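Local coordinates for protein dihydropteridine reductase (Dictyostelium discoideum, PDB 3ORF) that reduces quinonoid dihydropteridines with NADH or NADPH, regenerating tetrahydrobiopterin as a homodimeric member of the short-chain dehydrogenase/reductase family, at residues K23-L28 with K45-I50; G137-L142 with T184-L189; S85-T90 with A131-Q136. All coordinates share one frame; numbering follows the deposited sequence.

Interaction 1. Residues K23-L28 with K45-I50; sequences KNILVL and KSWNTI
Lys23, Ile25 and Val27 trade four backbone hydrogen bonds with Asn48 and Ile50, all of them 2.9 Å long: Asn48 N to Lys23 O, Ile25 N to Asn48 O, Ile50 N to Ile25 O and Val27 N to Ile50 O. The second is the straightest of the four at its hydrogen. Partners advance in the same direction, Asn24 beside Asn48, Ile25 beside Thr49 and Leu26 beside Ile50, which defines a parallel pair; the strand axes diverge by 20°. Between the N-H bonds run CA-H...O contacts, among them Leu26 CA to Ile50 O at 3.4 Å. Together with helix 33-44 these strands make the first beta-alpha-beta unit of the Rossmann fold, the unit that in SDR enzymes contributes to the dinucleotide site; at the far end of its strand, Leu28 touches the bound NAD.

At the opposite end the indole of Trp47 is covered on one face by Lys23. CB of Lys23 sits 3.4 Å from the centroid of the six-membered ring and 7° off its normal, a CH-pi contact made by the aliphatic base of the side chain. Ile25 N lies at the ring's edge, near its plane, and CB of Ile25 packs 3.8 Å from CE3 of Trp47, while Phe42 packs edge-to-face with the indole.

On the face that holds Asn24, Asn48, Leu26 and Ile50, the two amides lie alongside each other with planes 62° apart, and OD1 of Asn24 packs 3.2 Å from CB of Asn48. ND2 of Asn24 instead hydrogen-bonds Lys87 O. Farther along, CG2 of Ile50, anti to its backbone N, reaches CD1 of Leu26 at 3.7 Å.

Interaction 2. Residues G137-L142 with T184-L189; sequences GGLFVL and TSLGIL
Two neighbouring parallel strands in the middle of the SDR sheet, 138-143 and 184-190, meet here, with Phe140 beside Ser185 and Val141 beside Leu186. Five N-H...O bonds alternate between them. Thr184 N to Gly138 O opens the series at 3.1 Å, followed by Phe140 N to Thr184 O, Leu186 N to Phe140 O, Leu142 N to Leu186 O and Ile188 N to Leu142 O. The carbonyls of Phe140, Leu186 and Leu142 also each receive a CA-H; the shortest such contact joins Gly187 CA to Leu142 O at 3.1 Å. An angle of 31° between the axes records the twist of the pair.

Because the sheet is the central layer of an alpha-beta-alpha sandwich, each face has its own cover. Leu139, Val141 and Leu186 share one, where Leu139 and Leu186 cross at about a right angle and bring their CD1 atoms to 4.0 Å. Val141 CG1, anti to the backbone N (chi1 178°), reaches CG2 of Ile188 at 4.0 Å, and Trp223 of helix 213-225 lies against Leu139, Leu186 and Ile188. The other face carries Phe140, Leu142 and Ser185 under helices 156-172 and 108-133. There Ser185 OG stands 4.0 Å from Phe140 CD2, oblique to the ring, and OG hydrogen-bonds Ile169 O in helix 156-172.

Interaction 3. Residues S85-T90 with A131-Q136; sequences SIKVDT and AKLLNQ
Val88 supplies both backbone hydrogen bonds of the contact. Its N donates to Leu133 O at 2.7 Å, and its O accepts from Asn135 N at 2.9 Å, the straighter of the two at the hydrogen. In each bond the donor is tilted out of the carbonyl plane. These two bonds bracket Leu134, which pairs with Val88 in a single parallel bridge. The end-to-end directions of the touching parts differ by 71°, which fits so short a pairing.

Side-chain polar contacts flank the bridge. ND2 of Asn135 gives a 3.3 Å hydrogen bond to OD2 of Asp89, meeting it from above the carboxylate plane, 63° out of it, with amide and carboxylate turned 50° apart. OD1 of the same amide lies close against CB of Lys87. The other carboxylate oxygen of Asp89, OD1, accepts from Asn24 N, so Asp89 links this bridge to the first strand of the sheet. Lys87 bends at chi2, and its chain passes Leu133 O before NZ reaches Lys132 O at 3.3 Å, a long bond to a carbonyl in the last turn of helix 108-133.

In the fold, strand 88-93, helix 108-133 and strand 138-143 form a beta-alpha-beta crossover of the Rossmann domain, and the contact lies where the helix runs out, beside the start of strand 88-93. Ser104 of the second subunit packs on Ala131 and Lys132.

Packing centres on Leu134. With CG anti to the backbone N, its CD1 comes to 3.4 Å from Val88 O and makes an apolar contact with Val88 CG2 at 3.9 Å, the two side chains crossing at about a right angle. Leu133 packs on Ile81 of helix 71-82.

In the fold
All three contacts belong to one Rossmann sheet. Interaction 2, about 9 Å from the chain's centre to its own, is almost wholly buried and joins two strands by main-chain bonds and apolar packing. Interaction 1 is likewise mostly buried but has partly exposed asparagines and an exposed lysine at its start. Interaction 3, its centre about 16 Å out, is only partly buried, trading extended pairing for one bridge and polar side chains. Strand 88-93 mediates between the others: Asn24 O and Asp89 N lie 2.8 Å apart, and Leu139 N and Asp89 O 2.9 Å apart, each probably a hydrogen bond. Interactions 1 and 2 do not touch, their nearest atoms being about 7 Å apart.

Interaction 1. Residues K23-L28 with K45-I50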
loop_
_atom_site.group_PDB
_atom_site.type_symbol
_atom_site.label_atom_id
_atom_site.label_comp_id
_atom_site.label_asym_id
_atom_site.label_seq_id
_atom_site.Cartn_x
_atom_site.Cartn_y
_atom_site.Cartn_z
ATOM N N LYS A 23 -26.533 -18.039 -10.618
ATOM C CA LYS A 23 -25.729 -17.007 -10.010
ATOM C C LYS A 23 -24.281 -17.100 -10.482
ATOM O O LYS A 23 -23.780 -18.176 -10.691
ATOM C CB LYS A 23 -25.847 -17.088 -8.496
ATOM C CG LYS A 23 -27.301 -17.011 -7.972
ATOM C CD LYS A 23 -27.636 -15.627 -7.533
ATOM C CE LYS A 23 -28.660 -15.681 -6.436
ATOM N NZ LYS A 23 -29.259 -14.336 -6.247
ATOM N N ASN A 24 -23.633 -15.958 -10.680
ATOM C CA ASN A 24 -22.227 -15.947 -11.109
ATOM C C ASN A 24 -21.251 -15.555 -10.015
ATOM O O ASN A 24 -21.434 -14.529 -9.323
ATOM C CB ASN A 24 -22.032 -15.017 -12.301
ATOM C CG ASN A 24 -22.976 -15.352 -13.427
ATOM O OD1 ASN A 24 -23.244 -16.505 -13.614
ATOM N ND2 ASN A 24 -23.478 -14.347 -14.171
ATOM N N ILE A 25 -20.166 -16.327 -9.900
ATOM C CA ILE A 25 -19.070 -15.871 -9.072
ATOM C C ILE A 25 -17.817 -15.683 -9.911
ATOM O O ILE A 25 -17.472 -16.535 -10.723
ATOM C CB ILE A 25 -18.819 -16.801 -7.845
ATOM C CG1 ILE A 25 -17.530 -16.365 -7.116
ATOM C CG2 ILE A 25 -18.694 -18.250 -8.257
ATOM C CD1 ILE A 25 -17.102 -17.295 -5.931
ATOM N N LEU A 26 -17.116 -14.587 -9.685
ATOM C CA LEU A 26 -15.872 -14.320 -10.380
ATOM C C LEU A 26 -14.685 -14.266 -9.459
ATOM O O LEU A 26 -14.754 -13.656 -8.387
ATOM C CB LEU A 26 -15.986 -13.004 -11.104
ATOM C CG LEU A 26 -14.714 -12.305 -11.532
ATOM C CD1 LEU A 26 -14.116 -13.073 -12.576
ATOM C CD2 LEU A 26 -15.178 -11.052 -12.198
ATOM N N VAL A 27 -13.593 -14.913 -9.842
ATOM C CA VAL A 27 -12.487 -15.103 -8.915
ATOM C C VAL A 27 -11.151 -14.708 -9.579
ATOM O O VAL A 27 -10.743 -15.352 -10.557
ATOM C CB VAL A 27 -12.373 -16.557 -8.424
ATOM C CG1 VAL A 27 -11.224 -16.677 -7.385
ATOM C CG2 VAL A 27 -13.717 -17.116 -7.867
ATOM N N LEU A 28 -10.507 -13.657 -9.049
ATOM C CA LEU A 28 -9.216 -13.169 -9.576
ATOM C C LEU A 28 -8.251 -13.996 -8.777
ATOM O O LEU A 28 -8.454 -14.153 -7.549
ATOM C CB LEU A 28 -9.052 -11.651 -9.279
ATOM C CG LEU A 28 -7.780 -10.962 -9.787
ATOM C CD1 LEU A 28 -7.737 -11.087 -11.370
ATOM C CD2 LEU A 28 -7.713 -9.437 -9.322
ATOM N N LYS A 45 -22.249 -26.212 -5.934
ATOM C CA LYS A 45 -23.544 -25.691 -5.476
ATOM C C LYS A 45 -24.302 -25.104 -6.673
ATOM O O LYS A 45 -25.258 -24.348 -6.532
ATOM C CB LYS A 45 -23.303 -24.651 -4.357
ATOM C CG LYS A 45 -22.694 -25.277 -3.077
ATOM C CD LYS A 45 -23.777 -26.007 -2.250
ATOM C CE LYS A 45 -23.206 -26.521 -0.939
ATOM N NZ LYS A 45 -22.367 -27.707 -1.168
ATOM N N SER A 46 -23.833 -25.456 -7.868
ATOM C CA SER A 46 -24.460 -25.063 -9.124
ATOM C C SER A 46 -24.402 -23.564 -9.462
ATOM O O SER A 46 -25.270 -23.087 -10.159
ATOM C CB SER A 46 -25.907 -25.620 -9.223
ATOM O OG SER A 46 -25.921 -27.038 -8.991
ATOM N N TRP A 47 -23.387 -22.824 -8.979
ATOM C CA TRP A 47 -23.158 -21.485 -9.475
ATOM C C TRP A 47 -22.342 -21.599 -10.755
ATOM O O TRP A 47 -21.579 -22.536 -10.969
ATOM C CB TRP A 47 -22.401 -20.618 -8.439
ATOM C CG TRP A 47 -23.267 -20.045 -7.331
ATOM C CD1 TRP A 47 -24.193 -20.685 -6.612
ATOM C CD2 TRP A 47 -23.224 -18.701 -6.838
ATOM N NE1 TRP A 47 -24.790 -19.839 -5.708
ATOM C CE2 TRP A 47 -24.207 -18.601 -5.825
ATOM C CE3 TRP A 47 -22.488 -17.572 -7.194
ATOM C CZ2 TRP A 47 -24.463 -17.409 -5.123
ATOM C CZ3 TRP A 47 -22.735 -16.370 -6.521
ATOM C CH2 TRP A 47 -23.728 -16.305 -5.487
ATOM N N ASN A 48 -22.482 -20.602 -11.598
ATOM C CA ASN A 48 -21.641 -20.454 -12.731
ATOM C C ASN A 48 -20.344 -19.758 -12.205
ATOM O O ASN A 48 -20.397 -18.762 -11.439
ATOM C CB ASN A 48 -22.427 -19.600 -13.696
ATOM C CG ASN A 48 -21.949 -19.707 -15.095
ATOM O OD1 ASN A 48 -21.221 -18.836 -15.562
ATOM N ND2 ASN A 48 -22.358 -20.771 -15.798
ATOM N N THR A 49 -19.188 -20.310 -12.586
ATOM C CA THR A 49 -17.890 -19.826 -12.116
ATOM C C THR A 49 -17.028 -19.207 -13.216
ATOM O O THR A 49 -16.993 -19.726 -14.331
ATOM C CB THR A 49 -17.089 -20.974 -11.523
ATOM O OG1 THR A 49 -16.899 -21.987 -12.530
ATOM C CG2 THR A 49 -17.807 -21.542 -10.325
ATOM N N ILE A 50 -16.317 -18.122 -12.898
ATOM C CA ILE A 50 -15.422 -17.461 -13.854
ATOM C C ILE A 50 -14.074 -17.191 -13.172
ATOM O O ILE A 50 -14.051 -16.757 -11.991
ATOM C CB ILE A 50 -15.971 -16.141 -14.313
ATOM C CG1 ILE A 50 -17.303 -16.328 -15.025
ATOM C CG2 ILE A 50 -15.003 -15.480 -15.242
ATOM C CD1 ILE A 50 -18.224 -15.276 -14.697
#

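Interaction 2. Residues G137-L142 with T184-L189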
loop_
_atom_site.group_PDB
_atom_site.type_symbol
_atom_site.label_atom_id
_atom_site.label_comp_id
_atom_site.label_asym_id
_atom_site.label_seq_id
_atom_site.Cartn_x
_atom_site.Cartn_y
_atom_site.Cartn_z
ATOM N N GLY A 137 -26.352 -5.302 -4.797
ATOM C CA GLY A 137 -26.533 -6.284 -3.730
ATOM C C GLY A 137 -25.410 -7.314 -3.676
ATOM O O GLY A 137 -25.422 -8.181 -2.810
ATOM N N GLY A 138 -24.408 -7.181 -4.550
ATOM C CA GLY A 138 -23.316 -8.187 -4.683
ATOM C C GLY A 138 -22.357 -8.286 -3.501
ATOM O O GLY A 138 -22.330 -7.412 -2.605
ATOM N N LEU A 139 -21.542 -9.333 -3.495
ATOM C CA LEU A 139 -20.591 -9.557 -2.447
ATOM C C LEU A 139 -19.216 -9.393 -3.056
ATOM O O LEU A 139 -18.893 -9.998 -4.117
ATOM C CB LEU A 139 -20.690 -10.980 -1.944
ATOM C CG LEU A 139 -19.642 -11.357 -0.877
ATOM C CD1 LEU A 139 -19.884 -10.502 0.363
ATOM C CD2 LEU A 139 -19.838 -12.830 -0.551
ATOM N N PHE A 140 -18.394 -8.593 -2.398
ATOM C CA PHE A 140 -17.097 -8.304 -2.946
ATOM C C PHE A 140 -16.019 -8.587 -1.895
ATOM O O PHE A 140 -15.960 -7.903 -0.856
ATOM C CB PHE A 140 -17.070 -6.830 -3.330
ATOM C CG PHE A 140 -15.751 -6.359 -3.818
ATOM C CD1 PHE A 140 -15.482 -6.321 -5.189
ATOM C CD2 PHE A 140 -14.791 -5.920 -2.927
ATOM C CE1 PHE A 140 -14.252 -5.830 -5.647
ATOM C CE2 PHE A 140 -13.583 -5.464 -3.381
ATOM C CZ PHE A 140 -13.308 -5.436 -4.739
ATOM N N VAL A 141 -15.153 -9.556 -2.144
ATOM C CA VAL A 141 -14.209 -9.922 -1.100
ATOM C C VAL A 141 -12.792 -9.871 -1.521
ATOM O O VAL A 141 -12.469 -10.531 -2.467
ATOM C CB VAL A 141 -14.508 -11.329 -0.565
ATOM C CG1 VAL A 141 -13.482 -11.752 0.525
ATOM C CG2 VAL A 141 -15.909 -11.311 0.062
ATOM N N LEU A 142 -11.925 -9.126 -0.782
ATOM C CA LEU A 142 -10.487 -9.223 -1.000
ATOM C C LEU A 142 -9.821 -10.059 0.104
ATOM O O LEU A 142 -10.219 -9.999 1.277
ATOM C CB LEU A 142 -9.852 -7.817 -1.043
ATOM C CG LEU A 142 -10.407 -6.812 -2.055
ATOM C CD1 LEU A 142 -9.569 -5.496 -2.148
ATOM C CD2 LEU A 142 -10.371 -7.540 -3.411
ATOM N N THR A 184 -21.508 -5.255 -0.564
ATOM C CA THR A 184 -20.824 -5.397 0.715
ATOM C C THR A 184 -19.395 -5.719 0.320
ATOM O O THR A 184 -19.185 -6.657 -0.453
ATOM C CB THR A 184 -21.369 -6.602 1.493
ATOM O OG1 THR A 184 -22.673 -6.294 1.958
ATOM C CG2 THR A 184 -20.524 -6.908 2.737
ATOM N N SER A 185 -18.460 -4.907 0.811
ATOM C CA SER A 185 -17.001 -5.073 0.633
ATOM C C SER A 185 -16.443 -5.642 1.973
ATOM O O SER A 185 -16.675 -5.026 3.036
ATOM C CB SER A 185 -16.411 -3.698 0.370
ATOM O OG SER A 185 -14.982 -3.660 0.350
ATOM N N LEU A 186 -15.762 -6.809 1.910
ATOM C CA LEU A 186 -15.138 -7.487 3.056
ATOM C C LEU A 186 -13.686 -7.867 2.734
ATOM O O LEU A 186 -13.295 -8.036 1.570
ATOM C CB LEU A 186 -15.900 -8.805 3.381
ATOM C CG LEU A 186 -17.367 -8.580 3.739
ATOM C CD1 LEU A 186 -18.061 -9.872 3.903
ATOM C CD2 LEU A 186 -17.489 -7.647 4.985
ATOM N N GLY A 187 -12.894 -8.034 3.780
ATOM C CA GLY A 187 -11.593 -8.593 3.671
ATOM C C GLY A 187 -11.659 -9.884 4.460
ATOM O O GLY A 187 -12.308 -9.920 5.524
ATOM N N ILE A 188 -11.014 -10.953 3.963
ATOM C CA ILE A 188 -10.825 -12.161 4.790
ATOM C C ILE A 188 -9.365 -12.196 5.087
ATOM O O ILE A 188 -8.538 -11.935 4.191
ATOM C CB ILE A 188 -11.290 -13.471 4.100
ATOM C CG1 ILE A 188 -10.645 -13.619 2.740
ATOM C CG2 ILE A 188 -12.833 -13.534 4.057
ATOM C CD1 ILE A 188 -11.130 -14.826 1.980
ATOM N N LEU A 189 -9.040 -12.410 6.371
ATOM C CA LEU A 189 -7.697 -12.176 6.880
ATOM C C LEU A 189 -7.297 -13.469 7.603
ATOM O O LEU A 189 -7.480 -13.601 8.796
ATOM C CB LEU A 189 -7.631 -10.966 7.871
ATOM C CG LEU A 189 -7.292 -9.529 7.424
ATOM C CD1 LEU A 189 -8.355 -9.058 6.438
ATOM C CD2 LEU A 189 -7.275 -8.654 8.669
#

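Interaction 3. Residues S85-T90 with A131-Q136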
loop_
_atom_site.group_PDB
_atom_site.type_symbol
_atom_site.label_atom_id
_atom_site.label_comp_id
_atom_site.label_asym_id
_atom_site.label_seq_id
_atom_site.Cartn_x
_atom_site.Cartn_y
_atom_site.Cartn_z
ATOM N N SER A 85 -22.053 -10.406 -21.796
ATOM C CA SER A 85 -23.252 -10.141 -21.004
ATOM C C SER A 85 -23.335 -10.705 -19.549
ATOM O O SER A 85 -24.425 -10.801 -18.974
ATOM C CB SER A 85 -24.519 -10.509 -21.803
ATOM O OG SER A 85 -25.656 -9.910 -21.222
ATOM N N ILE A 86 -22.233 -11.029 -18.913
ATOM C CA ILE A 86 -22.411 -11.562 -17.554
ATOM C C ILE A 86 -22.112 -10.507 -16.486
ATOM O O ILE A 86 -21.221 -9.660 -16.664
ATOM C CB ILE A 86 -21.627 -12.885 -17.318
ATOM C CG1 ILE A 86 -20.191 -12.787 -17.860
ATOM C CG2 ILE A 86 -22.313 -14.095 -18.036
ATOM C CD1 ILE A 86 -19.190 -12.234 -16.813
ATOM N N LYS A 87 -22.887 -10.531 -15.416
ATOM C CA LYS A 87 -22.614 -9.697 -14.250
ATOM C C LYS A 87 -22.447 -10.648 -13.094
ATOM O O LYS A 87 -22.881 -11.796 -13.189
ATOM C CB LYS A 87 -23.786 -8.747 -13.983
ATOM C CG LYS A 87 -23.987 -7.695 -15.057
ATOM C CD LYS A 87 -22.724 -6.839 -15.250
ATOM C CE LYS A 87 -23.007 -5.540 -16.020
ATOM N NZ LYS A 87 -21.752 -5.046 -16.643
ATOM N N VAL A 88 -21.828 -10.230 -12.004
ATOM C CA VAL A 88 -21.506 -11.245 -11.022
ATOM C C VAL A 88 -22.079 -10.933 -9.684
ATOM O O VAL A 88 -22.161 -9.767 -9.310
ATOM C CB VAL A 88 -19.970 -11.645 -10.977
ATOM C CG1 VAL A 88 -19.372 -11.858 -12.403
ATOM C CG2 VAL A 88 -19.139 -10.708 -10.226
ATOM N N ASP A 89 -22.520 -11.963 -8.988
ATOM C CA ASP A 89 -23.149 -11.779 -7.687
ATOM C C ASP A 89 -22.145 -11.785 -6.507
ATOM O O ASP A 89 -22.461 -11.266 -5.412
ATOM C CB ASP A 89 -24.147 -12.914 -7.467
ATOM C CG ASP A 89 -25.308 -12.911 -8.522
ATOM O OD1 ASP A 89 -25.297 -13.749 -9.503
ATOM O OD2 ASP A 89 -26.166 -12.031 -8.416
ATOM N N THR A 90 -21.025 -12.487 -6.709
ATOM C CA THR A 90 -19.951 -12.560 -5.788
ATOM C C THR A 90 -18.618 -12.437 -6.547
ATOM O O THR A 90 -18.390 -13.128 -7.562
ATOM C CB THR A 90 -19.941 -13.881 -5.068
ATOM O OG1 THR A 90 -21.063 -13.948 -4.183
ATOM C CG2 THR A 90 -18.637 -14.024 -4.283
ATOM N N ALA A 131 -16.412 -2.621 -9.500
ATOM C CA ALA A 131 -17.186 -1.476 -10.001
ATOM C C ALA A 131 -17.861 -1.775 -11.361
ATOM O O ALA A 131 -19.016 -1.402 -11.584
ATOM C CB ALA A 131 -16.316 -0.263 -10.122
ATOM N N LYS A 132 -17.162 -2.464 -12.266
ATOM C CA LYS A 132 -17.757 -2.674 -13.621
ATOM C C LYS A 132 -18.717 -3.861 -13.721
ATOM O O LYS A 132 -19.688 -3.776 -14.455
ATOM C CB LYS A 132 -16.698 -2.759 -14.753
ATOM C CG LYS A 132 -15.974 -1.430 -15.116
ATOM C CD LYS A 132 -16.903 -0.276 -15.533
ATOM C CE LYS A 132 -16.135 0.890 -16.205
ATOM N NZ LYS A 132 -16.387 2.246 -15.639
ATOM N N LEU A 133 -18.464 -4.951 -12.988
ATOM C CA LEU A 133 -19.192 -6.204 -13.228
ATOM C C LEU A 133 -20.092 -6.669 -12.074
ATOM O O LEU A 133 -20.873 -7.663 -12.239
ATOM C CB LEU A 133 -18.212 -7.336 -13.529
ATOM C CG LEU A 133 -17.267 -7.227 -14.739
ATOM C CD1 LEU A 133 -16.351 -8.470 -14.916
ATOM C CD2 LEU A 133 -18.026 -6.929 -16.061
ATOM N N LEU A 134 -19.997 -6.017 -10.908
ATOM C CA LEU A 134 -20.739 -6.525 -9.773
ATOM C C LEU A 134 -22.211 -6.133 -9.915
ATOM O O LEU A 134 -22.522 -5.043 -10.385
ATOM C CB LEU A 134 -20.144 -5.995 -8.474
ATOM C CG LEU A 134 -20.475 -6.807 -7.227
ATOM C CD1 LEU A 134 -19.848 -8.210 -7.348
ATOM C CD2 LEU A 134 -20.066 -6.054 -5.911
ATOM N N ASN A 135 -23.113 -7.055 -9.591
ATOM C CA ASN A 135 -24.547 -6.752 -9.546
ATOM C C ASN A 135 -24.837 -5.997 -8.255
ATOM O O ASN A 135 -24.116 -6.147 -7.205
ATOM C CB ASN A 135 -25.331 -8.027 -9.468
ATOM C CG ASN A 135 -25.611 -8.655 -10.840
ATOM O OD1 ASN A 135 -25.785 -7.962 -11.837
ATOM N ND2 ASN A 135 -25.595 -9.982 -10.883
ATOM N N GLN A 136 -25.884 -5.191 -8.302
ATOM C CA GLN A 136 -26.364 -4.509 -7.119
ATOM C C GLN A 136 -26.571 -5.618 -6.076
ATOM O O GLN A 136 -26.949 -6.731 -6.459
ATOM C CB GLN A 136 -27.683 -3.735 -7.393
ATOM C CG GLN A 136 -27.485 -2.699 -8.559
ATOM C CD GLN A 136 -28.654 -1.727 -8.749
ATOM O OE1 GLN A 136 -29.804 -2.130 -8.930
ATOM N NE2 GLN A 136 -28.352 -0.453 -8.712
#